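Local coordinates for ribose ABC transporter, substrate binding protein (Conexibacter woesei, PDB 4KQ9) that probably binds ribose or a related carbohydrate outside the cytoplasm and delivers it to a membrane ABC transporter, at residues A6-V11 against D260-G265; K51-I56 against V78-G83; S110-I115 against G141-E146; A120-D125 against M239-S244; G131-V136 against E154-R159. The protein carries 1 engineered substitution. All blocks are in the same frame, centred on the assembly; numbering follows the deposited sequence. Where two conformers were deposited one is given.

Interaction 1 of 5, residues A6-V11 against D260-G265; sequences AGKKVV and DYLETG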
# COMPACT_ATOMS: atom_id res chain seq x y z
N ALA A 6 -9.89 27.82 1.43
CA ALA A 6 -8.85 28.74 0.83
C ALA A 6 -8.02 29.40 1.90
O ALA A 6 -8.57 29.95 2.81
CB ALA A 6 -9.51 29.82 -0.01
N GLY A 7 -6.70 29.30 1.82
CA GLY A 7 -5.82 29.90 2.84
C GLY A 7 -5.45 29.05 4.04
O GLY A 7 -4.36 29.21 4.62
N LYS A 8 -6.32 28.10 4.39
CA LYS A 8 -6.04 27.21 5.53
C LYS A 8 -4.68 26.55 5.38
O LYS A 8 -4.31 26.15 4.26
CB LYS A 8 -7.10 26.09 5.62
CG LYS A 8 -8.52 26.55 5.78
CD LYS A 8 -8.79 27.11 7.15
CE LYS A 8 -10.20 27.68 7.14
NZ LYS A 8 -10.37 28.43 8.40
N LYS A 9 -3.94 26.48 6.49
CA LYS A 9 -2.62 25.93 6.55
C LYS A 9 -2.73 24.44 6.91
O LYS A 9 -3.28 24.06 7.95
CB LYS A 9 -1.79 26.63 7.63
N VAL A 10 -2.23 23.60 6.03
CA VAL A 10 -2.20 22.17 6.27
C VAL A 10 -0.82 21.67 5.98
O VAL A 10 -0.20 22.09 5.00
CB VAL A 10 -3.16 21.48 5.32
CG1 VAL A 10 -2.98 19.95 5.37
CG2 VAL A 10 -4.57 21.92 5.65
N VAL A 11 -0.37 20.75 6.82
CA VAL A 11 0.90 20.13 6.69
C VAL A 11 0.76 18.62 6.55
O VAL A 11 0.00 18.01 7.31
CB VAL A 11 1.71 20.39 7.93
CG1 VAL A 11 3.03 19.64 7.85
CG2 VAL A 11 1.98 21.90 8.07
N ASP A 260 -12.64 19.63 2.60
CA ASP A 260 -14.07 19.63 2.80
C ASP A 260 -14.39 19.80 4.29
O ASP A 260 -15.37 20.50 4.63
CB ASP A 260 -14.76 18.35 2.32
CG ASP A 260 -14.82 18.20 0.79
OD1 ASP A 260 -14.61 19.19 0.04
OD2 ASP A 260 -15.10 17.06 0.33
N TYR A 261 -13.65 19.12 5.16
CA TYR A 261 -13.86 19.31 6.60
C TYR A 261 -13.59 20.78 7.04
O TYR A 261 -14.39 21.37 7.81
CB TYR A 261 -13.00 18.39 7.41
CG TYR A 261 -13.08 18.56 8.89
CD1 TYR A 261 -14.21 18.20 9.54
CD2 TYR A 261 -11.99 19.04 9.66
CE1 TYR A 261 -14.34 18.34 10.89
CE2 TYR A 261 -12.11 19.21 11.04
CZ TYR A 261 -13.31 18.82 11.64
OH TYR A 261 -13.52 18.85 13.00
N LEU A 262 -12.48 21.35 6.59
CA LEU A 262 -12.18 22.76 6.94
C LEU A 262 -13.23 23.74 6.38
O LEU A 262 -13.51 24.78 6.99
CB LEU A 262 -10.81 23.15 6.50
CG LEU A 262 -9.64 22.44 7.18
CD1 LEU A 262 -8.35 22.92 6.51
CD2 LEU A 262 -9.55 22.60 8.68
N GLU A 263 -13.90 23.37 5.31
CA GLU A 263 -14.89 24.22 4.68
C GLU A 263 -16.28 24.13 5.33
O GLU A 263 -16.98 25.13 5.42
CB GLU A 263 -14.93 23.80 3.23
CG GLU A 263 -15.99 24.44 2.38
CD GLU A 263 -15.81 24.04 0.92
OE1 GLU A 263 -14.67 24.17 0.36
OE2 GLU A 263 -16.81 23.57 0.36
N THR A 264 -16.67 22.94 5.79
CA THR A 264 -18.03 22.67 6.19
C THR A 264 -18.19 22.30 7.68
O THR A 264 -19.31 22.28 8.18
CB THR A 264 -18.62 21.52 5.38
OG1 THR A 264 -18.02 20.29 5.80
CG2 THR A 264 -18.38 21.72 3.84
N GLY A 265 -17.08 21.95 8.33
CA GLY A 265 -17.10 21.36 9.61
C GLY A 265 -17.81 20.03 9.74
O GLY A 265 -17.98 19.56 10.88
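In the helix turn from which Leu262 meets Lys8 and Val10, the carbonyl O of Asp260 is held twice by Thr264. Thr264 OG1 lies 2.9 Å from Asp260 O and stands above the carbonyl plane, while Thr264 N, 3.0 Å from the same Asp260 O, comes from the opposite face. One step on, Gly265 leaves the helix with positive phi, its N still bonded to Tyr261 O. This is the closing turn of helix 247-264, and Leu262 reaches across from it. With its CG anti to the carbonyl carbon (chi1 -65°) and the chain extended beyond, Leu262 puts one methyl, CD1, into the contact. That methyl is 3.5 Å from Lys8 CB, and Lys8 CG lies alongside; the two side chains run past each other in opposite directions. Val10 CG2 meets Leu262 CD1 from the strand side at 4.0 Å. Strand 9-15 belongs to the six-stranded parallel sheet of the N-terminal lobe, and the helix packs beside its leading end. Asp260 and Glu263 both salt-bridge to Arg36. No hydrogen bond joins the two segments, so van der Waals contact and the aliphatic base of a lysine make the join.

Interaction 2 of 5, residues K51-I56 against V78-G83; sequences KQIDSI and VPTIKG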
# COMPACT_ATOMS: atom_id res chain seq x y z
N LYS A 51 12.89 10.86 14.38
CA LYS A 51 13.00 12.05 13.55
C LYS A 51 11.60 12.51 13.11
O LYS A 51 11.30 13.72 12.96
CB LYS A 51 13.85 11.72 12.31
CG LYS A 51 14.86 12.80 11.93
CD LYS A 51 14.15 14.07 11.47
CE LYS A 51 14.96 14.79 10.40
NZ LYS A 51 14.73 14.24 9.05
N GLN A 52 10.74 11.53 12.84
CA GLN A 52 9.37 11.89 12.39
C GLN A 52 8.60 12.55 13.53
O GLN A 52 7.91 13.54 13.32
CB GLN A 52 8.57 10.70 11.84
CG GLN A 52 7.49 11.23 10.87
CD GLN A 52 6.56 10.18 10.26
OE1 GLN A 52 6.62 8.98 10.55
NE2 GLN A 52 5.67 10.67 9.39
N ILE A 53 8.77 12.01 14.73
CA ILE A 53 8.22 12.60 15.96
C ILE A 53 8.61 14.07 16.16
O ILE A 53 7.75 14.90 16.48
CB ILE A 53 8.60 11.76 17.16
CG1 ILE A 53 7.87 10.45 17.09
CG2 ILE A 53 8.26 12.48 18.46
CD1 ILE A 53 8.32 9.45 18.12
N ASP A 54 9.88 14.41 15.94
CA ASP A 54 10.29 15.81 16.09
C ASP A 54 9.63 16.61 15.01
O ASP A 54 9.24 17.79 15.21
CB ASP A 54 11.82 16.03 15.91
CG ASP A 54 12.69 15.20 16.87
OD1 ASP A 54 12.25 14.79 17.97
OD2 ASP A 54 13.87 14.99 16.50
N SER A 55 9.53 16.01 13.83
CA SER A 55 9.02 16.79 12.71
C SER A 55 7.52 17.14 12.97
O SER A 55 7.08 18.26 12.73
CB SER A 55 9.22 16.06 11.40
OG SER A 55 8.64 16.79 10.35
N ILE A 56 6.80 16.17 13.54
CA ILE A 56 5.38 16.32 13.81
C ILE A 56 5.21 17.31 14.96
O ILE A 56 4.48 18.32 14.82
CB ILE A 56 4.76 14.96 14.19
CG1 ILE A 56 4.57 14.13 12.92
CG2 ILE A 56 3.44 15.15 14.94
CD1 ILE A 56 4.25 12.69 13.18
N VAL A 78 2.19 7.01 18.25
CA VAL A 78 0.91 7.18 18.94
C VAL A 78 0.85 8.37 19.87
O VAL A 78 -0.06 9.20 19.74
CB VAL A 78 0.50 5.89 19.66
CG1 VAL A 78 -0.65 6.14 20.63
CG2 VAL A 78 0.16 4.81 18.64
N PRO A 79 1.78 8.48 20.82
CA PRO A 79 1.74 9.60 21.77
C PRO A 79 1.77 10.97 21.12
O PRO A 79 1.01 11.86 21.46
CB PRO A 79 3.02 9.39 22.61
CG PRO A 79 3.20 7.92 22.58
CD PRO A 79 2.82 7.50 21.19
N THR A 80 2.64 11.12 20.16
CA THR A 80 2.75 12.36 19.43
C THR A 80 1.46 12.71 18.65
O THR A 80 0.96 13.81 18.70
CB THR A 80 3.92 12.24 18.43
OG1 THR A 80 5.00 11.52 19.04
CG2 THR A 80 4.37 13.61 17.96
N ILE A 81 0.91 11.76 17.91
CA ILE A 81 -0.25 12.11 17.09
C ILE A 81 -1.46 12.35 18.04
O ILE A 81 -2.19 13.31 17.91
CB ILE A 81 -0.48 11.03 16.03
CG1 ILE A 81 0.69 11.08 15.05
CG2 ILE A 81 -1.83 11.27 15.35
CD1 ILE A 81 0.82 9.88 14.15
N LYS A 82 -1.61 11.50 19.04
CA LYS A 82 -2.57 11.74 20.13
C LYS A 82 -2.38 13.13 20.74
O LYS A 82 -3.35 13.84 21.07
CB LYS A 82 -2.40 10.68 21.20
CG LYS A 82 -3.55 10.61 22.17
CD LYS A 82 -3.58 9.30 22.94
CE LYS A 82 -2.72 9.35 24.20
NZ LYS A 82 -3.18 8.35 25.19
N GLY A 83 -1.13 13.56 20.82
CA GLY A 83 -0.84 14.88 21.33
C GLY A 83 -1.36 15.97 20.44
O GLY A 83 -1.90 16.96 20.95
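No ring or amide enters the contact that Ile53 and Ile56 make with Thr80; the nearby planar amide of Gln52 is turned elsewhere, its OE1 taking Ile72 N and its NE2 reaching Ser70 O and Ser13 OG. The meeting is therefore one of beta-branched side chains, with Thr80 wedged between two isoleucines a turn apart. Its two branches divide the work. The hydroxyl goes to Ile53: Thr80 OG1 lies 3.4 Å from Ile53 CG2 and 3.6 Å from Ile53 CG1, touching carbon without a polar partner across the contact. The methyl goes to Ile56, with Thr80 CG2 3.5 Å from Ile56 CG2. A chi1 of -39° leaves OG1 beside the backbone N of Thr80 and CG2 anti to it, which is how one residue serves both neighbours. Deeper in, Ile56 CD1 approaches Ile81 CG1 at 4.3 Å. The axes of the two short segments run almost parallel, 10° apart, at a closest approach of 9.9 Å. Helices 49-61 and 78-86 thus lie side by side on the N-terminal lobe, with Ile56 and Ile81 both resting on Val69 of strand 66-69, and Ile56 also touching Ser13 of strand 9-15.

Interaction 3 of 5, residues S110-I115 against G141-E146; sequences SDFAEI and GMSFVE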
# COMPACT_ATOMS: atom_id res chain seq x y z
N SER A 110 -5.42 2.17 1.56
CA SER A 110 -5.95 0.95 0.96
C SER A 110 -6.53 0.02 2.02
O SER A 110 -6.11 0.04 3.15
CB SER A 110 -4.84 0.14 0.21
OG SER A 110 -4.20 0.92 -0.72
N ASP A 111 -7.45 -0.81 1.56
CA ASP A 111 -7.97 -1.94 2.32
C ASP A 111 -7.10 -3.15 2.00
O ASP A 111 -7.26 -3.78 0.93
CB ASP A 111 -9.38 -2.20 1.83
CG ASP A 111 -10.06 -3.38 2.54
OD1 ASP A 111 -9.42 -4.06 3.36
OD2 ASP A 111 -11.26 -3.60 2.24
N PHE A 112 -6.17 -3.43 2.89
CA PHE A 112 -5.16 -4.45 2.66
C PHE A 112 -5.84 -5.84 2.53
O PHE A 112 -5.34 -6.65 1.79
CB PHE A 112 -4.13 -4.47 3.78
CG PHE A 112 -3.34 -3.18 3.97
CD1 PHE A 112 -2.96 -2.39 2.92
CD2 PHE A 112 -2.87 -2.86 5.27
CE1 PHE A 112 -2.22 -1.23 3.11
CE2 PHE A 112 -2.11 -1.71 5.48
CZ PHE A 112 -1.78 -0.88 4.39
N ALA A 113 -6.99 -6.05 3.18
CA ALA A 113 -7.77 -7.33 3.06
C ALA A 113 -8.34 -7.51 1.71
O ALA A 113 -8.35 -8.61 1.18
CB ALA A 113 -8.88 -7.37 4.09
N GLU A 114 -8.78 -6.41 1.10
CA GLU A 114 -9.23 -6.42 -0.28
C GLU A 114 -8.11 -6.78 -1.26
O GLU A 114 -8.32 -7.58 -2.15
CB GLU A 114 -9.77 -5.06 -0.68
CG GLU A 114 -10.90 -5.17 -1.66
CD GLU A 114 -10.56 -4.53 -2.98
OE1 GLU A 114 -10.56 -3.28 -3.07
OE2 GLU A 114 -10.33 -5.29 -3.94
N ILE A 115 -6.94 -6.18 -1.08
CA ILE A 115 -5.75 -6.56 -1.87
C ILE A 115 -5.54 -8.10 -1.85
O ILE A 115 -5.36 -8.68 -2.89
CB ILE A 115 -4.52 -5.82 -1.39
CG1 ILE A 115 -4.73 -4.31 -1.69
CG2 ILE A 115 -3.29 -6.29 -2.15
CD1 ILE A 115 -3.75 -3.39 -1.06
N GLY A 141 3.65 -9.94 11.66
CA GLY A 141 3.01 -8.89 12.49
C GLY A 141 2.73 -7.52 11.82
O GLY A 141 1.94 -6.71 12.37
N MSE A 142 3.35 -7.24 10.67
CA MSE A 142 3.06 -6.01 9.90
C MSE A 142 1.67 -6.12 9.40
O MSE A 142 1.28 -7.13 8.78
CB MSE A 142 3.98 -5.75 8.71
CG MSE A 142 5.32 -5.21 9.18
SE MSE A 142 6.38 -4.27 7.79
CE MSE A 142 5.18 -4.35 6.21
N SER A 143 0.90 -5.07 9.63
CA SER A 143 -0.47 -5.02 9.24
C SER A 143 -0.64 -5.26 7.73
O SER A 143 -1.57 -5.95 7.31
CB SER A 143 -1.04 -3.66 9.64
OG SER A 143 -2.41 -3.59 9.26
N PHE A 144 0.26 -4.69 6.93
CA PHE A 144 0.16 -4.84 5.45
C PHE A 144 0.26 -6.33 5.09
O PHE A 144 -0.51 -6.80 4.27
CB PHE A 144 1.23 -4.01 4.76
CG PHE A 144 1.43 -4.33 3.28
CD1 PHE A 144 0.48 -3.96 2.33
CD2 PHE A 144 2.59 -4.98 2.83
CE1 PHE A 144 0.69 -4.22 0.95
CE2 PHE A 144 2.80 -5.24 1.45
CZ PHE A 144 1.85 -4.85 0.52
N VAL A 145 1.13 -7.06 5.80
CA VAL A 145 1.40 -8.49 5.59
C VAL A 145 0.30 -9.36 6.11
O VAL A 145 -0.29 -10.20 5.37
CB VAL A 145 2.78 -8.86 6.22
CG1 VAL A 145 3.13 -10.32 6.06
CG2 VAL A 145 3.87 -8.05 5.56
N GLU A 146 -0.07 -9.13 7.38
CA GLU A 146 -1.06 -9.96 8.03
C GLU A 146 -2.45 -9.79 7.54
O GLU A 146 -3.17 -10.76 7.34
CB GLU A 146 -0.99 -9.74 9.56
CG GLU A 146 0.37 -10.04 10.14
CD GLU A 146 0.80 -11.51 10.02
OE1 GLU A 146 0.05 -12.39 9.43
OE2 GLU A 146 1.92 -11.80 10.53
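Phe112 and Phe144 meet edge to face. The rim of the Phe144 ring points at the flat of the Phe112 ring, with the planes 85° apart and the centroids separated by 5.4 Å: a T-shaped pair. The ring atom of Phe144 that comes nearest is CD1, which lies 3.8 Å from Phe112 CD1 and sits over the Phe112 face toward its rim. The other face of Phe112 carries Ser110 O, also off-centre, so the ring is sandwiched between its own chain and the opposing helix. Phe144 also offers its backbone: its CA stands 4.1 Å from the centroid of the Phe112 ring, an off-centre CH-pi contact on the same side as its ring. The two residues differ at the first torsion: Phe112 CG is anti to its carbonyl carbon (chi1 -61°), Phe144 CG to its backbone N (chi1 167°), which carries its ring over to the Phe112 side chain. Ser143 adds its OG, 4.1 Å from Phe112 CD2. Phe112 and Phe144 stand in the first turns of helices 112-126 and 143-159. Asp111 caps the former, its OD1 accepting weak bonds from the Ala113 and Glu114 amides; near the latter, Gly141 N gives Glu146 OE2 a nearly straight 2.8 Å bond. Glycerol, probably from the crystallisation liquor, is bonded to Asp111 N, and glycerol also lies about 3 Å from the Phe144 side chain. Paired helix N-termini and an aromatic beside a small polyol are consistent with the sugar cleft of a two-lobed periplasmic binding protein.

Interaction 4 of 5, residues A120-D125 against M239-S244; sequences ATYIAD and MALTVS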
# COMPACT_ATOMS: atom_id res chain seq x y z
N ALA A 120 -5.73 -13.65 -4.32
CA ALA A 120 -6.14 -15.02 -4.10
C ALA A 120 -7.21 -15.47 -5.09
O ALA A 120 -7.10 -16.60 -5.64
CB ALA A 120 -6.54 -15.24 -2.69
N THR A 121 -8.17 -14.57 -5.43
CA THR A 121 -9.18 -14.87 -6.40
C THR A 121 -8.66 -14.99 -7.82
O THR A 121 -9.11 -15.88 -8.60
CB THR A 121 -10.31 -13.80 -6.33
OG1 THR A 121 -10.76 -13.75 -5.01
CG2 THR A 121 -11.46 -14.14 -7.23
N TYR A 122 -7.69 -14.13 -8.18
CA TYR A 122 -7.06 -14.22 -9.44
C TYR A 122 -6.49 -15.65 -9.62
O TYR A 122 -6.62 -16.25 -10.72
CB TYR A 122 -5.93 -13.18 -9.58
CG TYR A 122 -5.31 -13.19 -10.92
CD1 TYR A 122 -5.90 -12.50 -11.97
CD2 TYR A 122 -4.16 -13.93 -11.16
CE1 TYR A 122 -5.33 -12.49 -13.20
CE2 TYR A 122 -3.59 -13.96 -12.41
CZ TYR A 122 -4.20 -13.22 -13.42
OH TYR A 122 -3.70 -13.23 -14.67
N ILE A 123 -5.80 -16.12 -8.59
CA ILE A 123 -5.10 -17.41 -8.64
C ILE A 123 -6.14 -18.54 -8.67
O ILE A 123 -6.09 -19.40 -9.53
CB ILE A 123 -4.21 -17.61 -7.41
CG1 ILE A 123 -2.93 -16.76 -7.56
CG2 ILE A 123 -3.80 -19.07 -7.25
CD1 ILE A 123 -2.22 -16.54 -6.24
N ALA A 124 -7.10 -18.48 -7.75
CA ALA A 124 -8.21 -19.43 -7.73
C ALA A 124 -8.93 -19.54 -9.11
O ALA A 124 -9.11 -20.62 -9.61
CB ALA A 124 -9.16 -19.11 -6.59
N ASP A 125 -9.25 -18.44 -9.77
CA ASP A 125 -9.92 -18.54 -11.05
C ASP A 125 -9.06 -19.25 -12.10
O ASP A 125 -9.60 -19.76 -13.08
CB ASP A 125 -10.37 -17.14 -11.56
CG ASP A 125 -11.46 -16.54 -10.69
OD1 ASP A 125 -12.08 -17.26 -9.88
OD2 ASP A 125 -11.67 -15.32 -10.77
N MSE A 239 5.52 -12.53 -14.39
CA MSE A 239 4.60 -12.33 -13.24
C MSE A 239 3.21 -12.32 -13.78
O MSE A 239 3.01 -11.85 -14.92
CB MSE A 239 4.84 -11.00 -12.58
CG MSE A 239 6.04 -11.09 -11.64
SE MSE A 239 6.21 -9.44 -10.55
CE MSE A 239 4.40 -9.07 -10.25
N ALA A 240 2.22 -12.81 -13.04
CA ALA A 240 0.82 -12.85 -13.52
C ALA A 240 0.02 -11.61 -13.15
O ALA A 240 -0.84 -11.21 -13.93
CB ALA A 240 0.09 -14.08 -13.00
N LEU A 241 0.20 -11.09 -11.94
CA LEU A 241 -0.64 -10.00 -11.43
C LEU A 241 0.14 -9.15 -10.46
O LEU A 241 0.90 -9.68 -9.61
CB LEU A 241 -1.84 -10.56 -10.68
CG LEU A 241 -2.88 -9.65 -10.00
CD1 LEU A 241 -3.82 -9.22 -11.08
CD2 LEU A 241 -3.77 -10.37 -8.96
N THR A 242 -0.04 -7.86 -10.55
CA THR A 242 0.33 -7.00 -9.44
C THR A 242 -0.82 -6.04 -9.13
O THR A 242 -1.74 -5.85 -9.97
CB THR A 242 1.62 -6.23 -9.77
OG1 THR A 242 2.08 -5.51 -8.62
CG2 THR A 242 1.44 -5.27 -10.92
N VAL A 243 -0.78 -5.39 -7.97
CA VAL A 243 -1.85 -4.51 -7.58
C VAL A 243 -1.26 -3.13 -7.26
O VAL A 243 -0.31 -3.04 -6.45
CB VAL A 243 -2.63 -5.06 -6.39
CG1 VAL A 243 -3.86 -4.16 -6.02
CG2 VAL A 243 -3.15 -6.44 -6.73
N SER A 244 -1.81 -2.07 -7.85
CA SER A 244 -1.45 -0.66 -7.46
C SER A 244 -2.32 -0.17 -6.31
O SER A 244 -3.53 -0.42 -6.29
CB SER A 244 -1.63 0.25 -8.62
OG SER A 244 -1.51 1.57 -8.17
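Tyr122 presents one face of its ring to Leu241. Leu241 CB stands 4.2 Å from the Tyr122 ring centroid, 14° off the normal, a CH-pi contact, and Leu241 CD1 covers the same face near Tyr122 CD1. Apolar contacts extend this at both ends of the tyrosine. Leu241 CD2 reaches back to Tyr122 CB at 3.6 Å, the two side chains passing each other in opposite directions, and at the outer half of the ring Ala240 CB sits 3.7 Å from Tyr122 CE2. Tyr122 CG is anti to the backbone N (chi1 -177°), which swings the ring away from helix 112-126 and toward the strand. The ring thereby joins the helix to strand 241-244, which pairs antiparallel with strand 277-280 in the C-terminal lobe of the two-lobed fold and bonds through its backbone beside strand 220-222 (Ala240 with Val221, Leu241 with Gly223); Leu241 touches Val222 there, and both Tyr122 and Leu241 touch Asp280. Polar contacts across the segments are slight. The nearest, Tyr122 OH to Ala240 O at 3.6 Å, is not a hydrogen bond. Among charged neighbours, Arg126 makes a cation-pi contact with Tyr122 and also donates from NH1 to the Tyr122 carbonyl.

Interaction 5 of 5, residues G131-V136 against E154-R159; sequences GTVAMV and EVFEER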
# COMPACT_ATOMS: atom_id res chain seq x y z
N GLY A 131 -4.34 -28.01 -8.41
CA GLY A 131 -3.24 -27.02 -8.26
C GLY A 131 -3.14 -26.48 -6.85
O GLY A 131 -4.11 -26.44 -6.12
N THR A 132 -1.94 -26.10 -6.46
CA THR A 132 -1.68 -25.75 -5.06
C THR A 132 -0.98 -24.37 -5.08
O THR A 132 -0.50 -23.94 -6.11
CB THR A 132 -0.66 -26.68 -4.41
OG1 THR A 132 0.48 -26.73 -5.25
CG2 THR A 132 -1.17 -28.14 -4.15
N VAL A 133 -0.85 -23.76 -3.92
CA VAL A 133 -0.27 -22.40 -3.80
C VAL A 133 0.68 -22.36 -2.60
O VAL A 133 0.49 -23.08 -1.61
CB VAL A 133 -1.36 -21.35 -3.65
CG1 VAL A 133 -2.11 -21.54 -2.34
CG2 VAL A 133 -0.78 -19.92 -3.63
N ALA A 134 1.70 -21.50 -2.67
CA ALA A 134 2.51 -21.15 -1.55
C ALA A 134 2.48 -19.65 -1.36
O ALA A 134 2.22 -18.86 -2.29
CB ALA A 134 3.95 -21.60 -1.77
N MSE A 135 2.74 -19.27 -0.12
CA MSE A 135 2.67 -17.87 0.28
C MSE A 135 3.99 -17.49 0.84
O MSE A 135 4.50 -18.16 1.77
CB MSE A 135 1.51 -17.70 1.30
CG MSE A 135 0.18 -17.92 0.63
SE MSE A 135 -1.28 -17.63 1.98
CE MSE A 135 -0.97 -15.70 2.42
N VAL A 136 4.55 -16.43 0.29
CA VAL A 136 5.78 -15.81 0.78
C VAL A 136 5.42 -14.44 1.33
O VAL A 136 5.33 -13.42 0.58
CB VAL A 136 6.87 -15.75 -0.30
CG1 VAL A 136 8.14 -14.97 0.15
CG2 VAL A 136 7.27 -17.17 -0.78
N GLU A 154 -8.48 -17.06 3.48
CA GLU A 154 -9.92 -17.30 3.44
C GLU A 154 -10.41 -17.61 2.02
O GLU A 154 -11.28 -18.48 1.84
CB GLU A 154 -10.69 -16.08 3.98
CG GLU A 154 -10.62 -15.93 5.50
CD GLU A 154 -11.15 -14.56 5.97
OE1 GLU A 154 -11.89 -13.89 5.21
OE2 GLU A 154 -10.84 -14.14 7.12
N VAL A 155 -9.89 -16.90 1.02
CA VAL A 155 -10.26 -17.17 -0.35
C VAL A 155 -9.79 -18.58 -0.71
O VAL A 155 -10.57 -19.33 -1.26
CB VAL A 155 -9.75 -16.15 -1.35
CG1 VAL A 155 -9.97 -16.58 -2.78
CG2 VAL A 155 -10.43 -14.80 -1.13
N PHE A 156 -8.54 -18.96 -0.36
CA PHE A 156 -8.04 -20.26 -0.81
C PHE A 156 -8.90 -21.40 -0.19
O PHE A 156 -9.23 -22.40 -0.86
CB PHE A 156 -6.52 -20.41 -0.49
CG PHE A 156 -5.61 -19.47 -1.29
CD1 PHE A 156 -5.81 -19.28 -2.64
CD2 PHE A 156 -4.60 -18.79 -0.67
CE1 PHE A 156 -4.99 -18.44 -3.39
CE2 PHE A 156 -3.76 -17.94 -1.39
CZ PHE A 156 -3.95 -17.77 -2.74
N GLU A 157 -9.23 -21.26 1.09
CA GLU A 157 -10.15 -22.19 1.78
C GLU A 157 -11.47 -22.33 1.03
O GLU A 157 -11.83 -23.41 0.64
CB GLU A 157 -10.46 -21.72 3.17
CG GLU A 157 -11.38 -22.71 3.89
CD GLU A 157 -10.93 -23.02 5.31
OE1 GLU A 157 -10.27 -22.14 5.93
OE2 GLU A 157 -11.22 -24.13 5.81
N GLU A 158 -12.15 -21.21 0.83
CA GLU A 158 -13.43 -21.17 0.19
C GLU A 158 -13.40 -21.76 -1.23
O GLU A 158 -14.40 -22.35 -1.67
CB GLU A 158 -13.90 -19.70 0.10
CG GLU A 158 -15.34 -19.56 -0.33
N ARG A 159 -12.27 -21.62 -1.94
CA ARG A 159 -12.20 -22.15 -3.31
C ARG A 159 -11.57 -23.51 -3.46
O ARG A 159 -11.44 -23.98 -4.60
CB ARG A 159 -11.49 -21.15 -4.20
CG ARG A 159 -12.15 -19.79 -4.17
CD ARG A 159 -13.37 -19.76 -5.04
NE ARG A 159 -13.04 -20.08 -6.42
CZ ARG A 159 -12.72 -19.20 -7.35
NH1 ARG A 159 -12.68 -17.90 -7.12
NH2 ARG A 159 -12.45 -19.64 -8.55
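Strand 132-136 and helix 143-159 come closest at Val133 and Phe156, whose CA atoms are 8.6 Å apart and whose side chains are both directed at the opposite element. These are the first two members of a beta-alpha-beta crossover that returns through strand 162-167, parallel to and beside the starting strand, in the C-terminal lobe of this periplasmic binding protein fold. Phe156 is the helix residue that reaches the strand, where it meets Val133 and Met135 on one side. The valine takes the face. Its CG1 stands 4.0 Å from the Phe156 ring centroid and only 7° off the ring normal, so the methyl sits squarely over the centre in a CH-pi contact. With chi1 at 65°, Val133 tucks CG1 between its backbone N and carbonyl carbon, leaving CG2 to the far end of the ring. Met135, a selenomethionine here, takes the edge instead: SE lies near the ring plane, 83° off the normal and 5.4 Å from the centroid, a Met-aromatic contact at the ring edge. Phe156 is thus approached by methyl from above and selenium from the side, so the ring is met on a face and at an edge, with no hydrogen bond across the segments. Ala120 of helix 112-126 and Ile161 also touch the phenylalanine, and Val133 and Met135 lean on strand 162-167 through Ile163 and Asp166. At the edge, Met135 SE is 4.2 Å from Phe156 CE2; at the ring's tip, Val133 CG2 comes to 3.9 Å from Phe156 CZ.

In the fold
Four of the contacts divide between two lobes. Interactions 1 and 2 lie in the N-terminal lobe, centres about 21 Å apart; interactions 4 and 5 lie in the C-terminal lobe, about 12 Å apart, where they touch directly. There Asp125 OD1 and Arg159 NH2 form a 2.7 Å salt bridge, and Ala120 O packs 3.6 Å from Phe156 CE1. Interaction 3 stands between, beside bound glycerol, at what is probably the sugar cleft, about 15 Å from interaction 4 and 16 Å from interaction 5 by centres, sharing helix 112-126 with the one and helix 143-159 with the other. Interaction 1, about 45 Å from interaction 5, closes a chain loop that encloses the other four.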